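Local coordinates for protein beta-Lactamase/D-Alanine Carboxypeptidase (PDB 5EVI) that probably hydrolyses the amide bond of beta-lactam antibiotics to give substituted beta-amino acids, as a class C beta-lactamase, at residues D[77-82]-D[253-258]; D[95-100]-D[163-168]. All coordinates share one frame; numbering follows the deposited sequence.

Contact 1: residues D[77-82]-D[253-258]; sequences LATWAQ and QRALSD
The hydroxyl of T79 crosses between two helices to give a hydrogen bond to a backbone carbonyl, OG1 of T79 lying 2.7 Å from O of A255. The approach is bent at the oxygen (C=O...donor 115°) and comes from above the carbonyl plane, not along a lone pair. Beside it the methyl of A255 presses on the backbone at the next residue, W80: CB of A255 is 3.5 Å from CA and 3.7 Å from CB of W80, while the indole, its CG anti to the backbone N, meets the same methyl obliquely. With so small a side chain between them, the helix axes approach to 8.0 Å, their directions 130° apart. Helix 70-83 begins at what is probably the SxxK motif, which in class C beta-lactamases supplies the nucleophilic serine and its lysine, and the contact packs the C-terminal half of the helix against helix 250-258 within the helical domain. NH1 of R254 rests 3.8 Å from CG of the poorly ordered Q82 side chain, the two extended chains crossing at about a right angle, and O of Q82 lies over a guanidinium face. R254 is held by D258 one turn on, NE to OD2 at 2.7 Å and 162°, in the guanidinium plane and on the syn lone pair, a salt bridge that fixes the rotation of the group. The first torsion of T79 tucks OG1 between its own N and C, near a second acceptor, T76 O, so the one hydroxyl proton must be shared or alternate. Behind the interface, R181 and A185 of helix 174-186 meet W80.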
loop_
_atom_site.group_PDB
_atom_site.type_symbol
_atom_site.label_atom_id
_atom_site.label_comp_id
_atom_site.label_asym_id
_atom_site.label_seq_id
_atom_site.Cartn_x
_atom_site.Cartn_y
_atom_site.Cartn_z
ATOM N N LEU D 77 -7.543 4.753 6.445
ATOM C CA LEU D 77 -7.897 5.076 7.848
ATOM C C LEU D 77 -8.003 6.589 8.028
ATOM O O LEU D 77 -8.993 7.087 8.563
ATOM C CB LEU D 77 -6.864 4.509 8.826
ATOM C CG LEU D 77 -7.273 4.426 10.299
ATOM C CD1 LEU D 77 -8.155 3.202 10.526
ATOM C CD2 LEU D 77 -6.042 4.375 11.199
ATOM N N ALA D 78 -6.995 7.321 7.557
ATOM C CA ALA D 78 -7.012 8.795 7.648
ATOM C C ALA D 78 -8.179 9.444 6.868
ATOM O O ALA D 78 -8.842 10.364 7.379
ATOM C CB ALA D 78 -5.687 9.358 7.186
ATOM N N THR D 79 -8.453 8.963 5.651
ATOM C CA THR D 79 -9.576 9.517 4.874
ATOM C C THR D 79 -10.945 9.067 5.404
ATOM O O THR D 79 -11.951 9.719 5.133
ATOM C CB THR D 79 -9.502 9.183 3.369
ATOM O OG1 THR D 79 -9.613 7.771 3.181
ATOM C CG2 THR D 79 -8.206 9.722 2.749
ATOM N N TRP D 80 -10.984 7.956 6.140
ATOM C CA TRP D 80 -12.210 7.529 6.820
ATOM C C TRP D 80 -12.464 8.454 8.020
ATOM O O TRP D 80 -13.601 8.838 8.268
ATOM C CB TRP D 80 -12.110 6.065 7.247
ATOM C CG TRP D 80 -13.404 5.383 7.636
ATOM C CD1 TRP D 80 -14.643 5.587 7.103
ATOM C CD2 TRP D 80 -13.553 4.346 8.610
ATOM N NE1 TRP D 80 -15.561 4.751 7.700
ATOM C CE2 TRP D 80 -14.916 3.975 8.625
ATOM C CE3 TRP D 80 -12.664 3.694 9.474
ATOM C CZ2 TRP D 80 -15.412 2.990 9.486
ATOM C CZ3 TRP D 80 -13.150 2.718 10.319
ATOM C CH2 TRP D 80 -14.509 2.370 10.324
ATOM N N ALA D 81 -11.406 8.829 8.740
ATOM C CA ALA D 81 -11.517 9.856 9.791
ATOM C C ALA D 81 -12.043 11.186 9.225
ATOM O O ALA D 81 -12.926 11.808 9.824
ATOM C CB ALA D 81 -10.182 10.062 10.494
ATOM N N GLN D 82 -11.514 11.589 8.066
ATOM C CA GLN D 82 -11.974 12.791 7.347
ATOM C C GLN D 82 -13.445 12.719 6.924
ATOM O O GLN D 82 -14.176 13.706 7.034
ATOM C CB GLN D 82 -11.118 13.055 6.097
ATOM C CG GLN D 82 -11.422 14.388 5.418
ATOM C CD GLN D 82 -10.442 14.741 4.316
ATOM O OE1 GLN D 82 -9.875 13.862 3.667
ATOM N NE2 GLN D 82 -10.250 16.036 4.088
ATOM N N GLN D 253 -17.425 4.698 1.668
ATOM C CA GLN D 253 -17.345 4.952 0.217
ATOM C C GLN D 253 -16.473 6.154 -0.089
ATOM O O GLN D 253 -15.543 6.070 -0.871
ATOM C CB GLN D 253 -18.740 5.193 -0.391
ATOM C CG GLN D 253 -19.586 3.939 -0.552
ATOM C CD GLN D 253 -19.325 3.181 -1.846
ATOM O OE1 GLN D 253 -19.256 1.950 -1.858
ATOM N NE2 GLN D 253 -19.187 3.922 -2.952
ATOM N N ARG D 254 -16.785 7.285 0.525
ATOM C CA ARG D 254 -15.960 8.488 0.370
ATOM C C ARG D 254 -14.494 8.247 0.750
ATOM O O ARG D 254 -13.596 8.744 0.059
ATOM C CB ARG D 254 -16.526 9.620 1.209
ATOM C CG ARG D 254 -15.776 10.906 1.031
ATOM C CD ARG D 254 -16.004 11.878 2.156
ATOM N NE ARG D 254 -14.991 12.926 2.130
ATOM C CZ ARG D 254 -15.047 14.038 2.846
ATOM N NH1 ARG D 254 -14.069 14.918 2.736
ATOM N NH2 ARG D 254 -16.084 14.294 3.645
ATOM N N ALA D 255 -14.276 7.518 1.854
ATOM C CA ALA D 255 -12.916 7.156 2.332
ATOM C C ALA D 255 -12.105 6.433 1.290
ATOM O O ALA D 255 -10.955 6.789 1.058
ATOM C CB ALA D 255 -12.969 6.324 3.607
ATOM N N LEU D 256 -12.677 5.407 0.667
ATOM C CA LEU D 256 -11.949 4.683 -0.381
ATOM C C LEU D 256 -11.610 5.598 -1.570
ATOM O O LEU D 256 -10.500 5.550 -2.079
ATOM C CB LEU D 256 -12.753 3.474 -0.872
ATOM C CG LEU D 256 -13.063 2.397 0.182
ATOM C CD1 LEU D 256 -14.377 1.691 -0.146
ATOM C CD2 LEU D 256 -11.925 1.404 0.341
ATOM N N SER D 257 -12.572 6.421 -1.997
ATOM C CA SER D 257 -12.414 7.275 -3.179
ATOM C C SER D 257 -11.378 8.386 -2.949
ATOM O O SER D 257 -10.536 8.672 -3.826
ATOM C CB SER D 257 -13.769 7.883 -3.549
ATOM O OG SER D 257 -13.667 8.661 -4.717
ATOM N N ASP D 258 -11.418 8.998 -1.760
ATOM C CA ASP D 258 -10.518 10.141 -1.460
ATOM C C ASP D 258 -9.020 9.778 -1.396
ATOM O O ASP D 258 -8.161 10.637 -1.663
ATOM C CB ASP D 258 -10.949 10.897 -0.184
ATOM C CG ASP D 258 -12.326 11.591 -0.328
ATOM O OD1 ASP D 258 -12.854 11.628 -1.468
ATOM O OD2 ASP D 258 -12.882 12.088 0.698
#

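Contact 2: residues D[95-100]-D[163-168]; sequences TYMPPL and GVIAAR
The carbonyl oxygen of I165 has two hydrogen-bond partners here: a water 2.9 Å from O of I165, which donates to it, and the hydroxyl of S169. The same water donates its other proton to O of Y96 at 3.0 Å, so one molecule ties helix 156-169 to the loop without any direct hydrogen bond between the two segments. Next to the bridge the branched I165 divides its contacts: CG2 lies 3.7 Å from CB of Y96, and CG1, anti to the carbonyl carbon, lies 3.7 Å from CG of the selenomethionine M97. This loop, between helices 70-83 and 112-115 of the class C beta-lactamase fold, tightens at P98 and P99 into a short 3-10 turn, closed by L100 N bonding back to M97 O. R168 reaches across to it, CG anti to the backbone N (chi1 -171°) and the chain extended to NE, so that its guanidinium ends among apolar groups. P98 CD sits over one face, 3.5 Å from NH2 of R168, and SE of M97 lies 3.5 Å from NH1 of R168. P99 arrives tip to tip, its CD 3.6 Å from NH1 of R168. Y96 turns its ring away, where its OH hydrogen-bonds S88 O.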
loop_
_atom_site.group_PDB
_atom_site.type_symbol
_atom_site.label_atom_id
_atom_site.label_comp_id
_atom_site.label_asym_id
_atom_site.label_seq_id
_atom_site.Cartn_x
_atom_site.Cartn_y
_atom_site.Cartn_z
ATOM N N THR D 95 -2.724 20.910 14.423
ATOM C CA THR D 95 -4.167 20.850 14.703
ATOM C C THR D 95 -4.622 19.510 15.307
ATOM O O THR D 95 -5.631 19.471 16.020
ATOM C CB THR D 95 -5.009 21.120 13.432
ATOM O OG1 THR D 95 -4.562 22.326 12.808
ATOM C CG2 THR D 95 -6.512 21.238 13.750
ATOM N N TYR D 96 -3.904 18.426 14.996
ATOM C CA TYR D 96 -4.229 17.086 15.511
ATOM C C TYR D 96 -3.124 16.397 16.315
ATOM O O TYR D 96 -3.378 15.340 16.893
ATOM C CB TYR D 96 -4.637 16.168 14.357
ATOM C CG TYR D 96 -5.573 16.817 13.388
ATOM C CD1 TYR D 96 -6.931 16.932 13.673
ATOM C CD2 TYR D 96 -5.100 17.339 12.188
ATOM C CE1 TYR D 96 -7.794 17.543 12.779
ATOM C CE2 TYR D 96 -5.952 17.950 11.290
ATOM C CZ TYR D 96 -7.295 18.049 11.591
ATOM O OH TYR D 96 -8.131 18.652 10.698
HETATM N N MSE D 97 -1.911 16.959 16.326
HETATM C CA MSE D 97 -0.808 16.445 17.139
HETATM C C MSE D 97 -0.425 17.580 18.043
HETATM O O MSE D 97 0.335 18.463 17.633
HETATM C CB MSE D 97 0.404 16.004 16.302
HETATM C CG MSE D 97 0.367 14.529 15.921
HETATM SE SE MSE D 97 0.441 13.326 17.489
HETATM C CE MSE D 97 2.289 13.699 18.050
ATOM N N PRO D 98 -0.975 17.602 19.273
ATOM C CA PRO D 98 -0.534 18.601 20.248
ATOM C C PRO D 98 0.972 18.564 20.573
ATOM O O PRO D 98 1.577 19.634 20.679
ATOM C CB PRO D 98 -1.390 18.303 21.489
ATOM C CG PRO D 98 -2.585 17.588 20.968
ATOM C CD PRO D 98 -2.122 16.818 19.769
ATOM N N PRO D 99 1.587 17.359 20.690
ATOM C CA PRO D 99 3.049 17.330 20.910
ATOM C C PRO D 99 3.936 17.998 19.829
ATOM O O PRO D 99 5.120 18.239 20.087
ATOM C CB PRO D 99 3.363 15.828 21.004
ATOM C CG PRO D 99 2.088 15.198 21.434
ATOM C CD PRO D 99 1.003 16.005 20.785
ATOM N N LEU D 100 3.381 18.287 18.648
ATOM C CA LEU D 100 4.109 18.962 17.568
ATOM C C LEU D 100 3.606 20.390 17.285
ATOM O O LEU D 100 3.602 20.825 16.134
ATOM C CB LEU D 100 4.025 18.115 16.291
ATOM C CG LEU D 100 4.404 16.637 16.417
ATOM C CD1 LEU D 100 4.121 15.915 15.109
ATOM C CD2 LEU D 100 5.863 16.480 16.821
ATOM N N GLY D 163 -0.926 7.606 10.158
ATOM C CA GLY D 163 -1.640 6.598 10.950
ATOM C C GLY D 163 -1.815 6.969 12.419
ATOM O O GLY D 163 -2.864 6.691 13.012
ATOM N N VAL D 164 -0.791 7.601 12.998
ATOM C CA VAL D 164 -0.828 8.072 14.393
ATOM C C VAL D 164 -1.852 9.206 14.560
ATOM O O VAL D 164 -2.600 9.217 15.540
ATOM C CB VAL D 164 0.580 8.507 14.895
ATOM C CG1 VAL D 164 0.513 9.173 16.268
ATOM C CG2 VAL D 164 1.518 7.307 14.951
ATOM N N ILE D 165 -1.881 10.143 13.608
ATOM C CA ILE D 165 -2.894 11.219 13.576
ATOM C C ILE D 165 -4.319 10.670 13.378
ATOM O O ILE D 165 -5.249 11.129 14.041
ATOM C CB ILE D 165 -2.562 12.293 12.497
ATOM C CG1 ILE D 165 -1.337 13.105 12.930
ATOM C CG2 ILE D 165 -3.739 13.245 12.260
ATOM C CD1 ILE D 165 -0.776 14.035 11.870
ATOM N N ALA D 166 -4.484 9.697 12.478
ATOM C CA ALA D 166 -5.808 9.122 12.173
ATOM C C ALA D 166 -6.413 8.323 13.337
ATOM O O ALA D 166 -7.614 8.414 13.597
ATOM C CB ALA D 166 -5.737 8.255 10.924
ATOM N N ALA D 167 -5.580 7.540 14.022
ATOM C CA ALA D 167 -6.010 6.761 15.191
ATOM C C ALA D 167 -6.294 7.654 16.403
ATOM O O ALA D 167 -7.257 7.427 17.131
ATOM C CB ALA D 167 -4.964 5.715 15.543
ATOM N N ARG D 168 -5.451 8.666 16.608
ATOM C CA ARG D 168 -5.641 9.648 17.684
ATOM C C ARG D 168 -6.921 10.489 17.531
ATOM O O ARG D 168 -7.522 10.879 18.537
ATOM C CB ARG D 168 -4.402 10.546 17.806
ATOM C CG ARG D 168 -4.393 11.460 19.020
ATOM C CD ARG D 168 -2.975 11.886 19.366
ATOM N NE ARG D 168 -2.933 12.862 20.456
ATOM C CZ ARG D 168 -1.827 13.251 21.098
ATOM N NH1 ARG D 168 -0.629 12.753 20.781
ATOM N NH2 ARG D 168 -1.914 14.152 22.074
HETATM O O HOH W 1 -5.377 13.348 15.962
#

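Overall arrangement
Followed from the N terminus, the chain first enters helix 70-83, whose 77-82 segment waits for a partner far ahead. It then runs into the loop at 95-100, which closes on helix 156-169 at 163-168, making contact 2. Only after passing helices 174-186 and 232-243 does it reach 253-258 and complete contact 1. Contact 2 is thus nested inside the loop that contact 1 closes. Their centres are about 17 Å apart, yet they meet directly: A78 CA packs 3.6 Å from A166 CB. Helix 70-83 is consequently packed between helix 250-258 and helix 156-169, and the latter carries the outlying proline-containing loop.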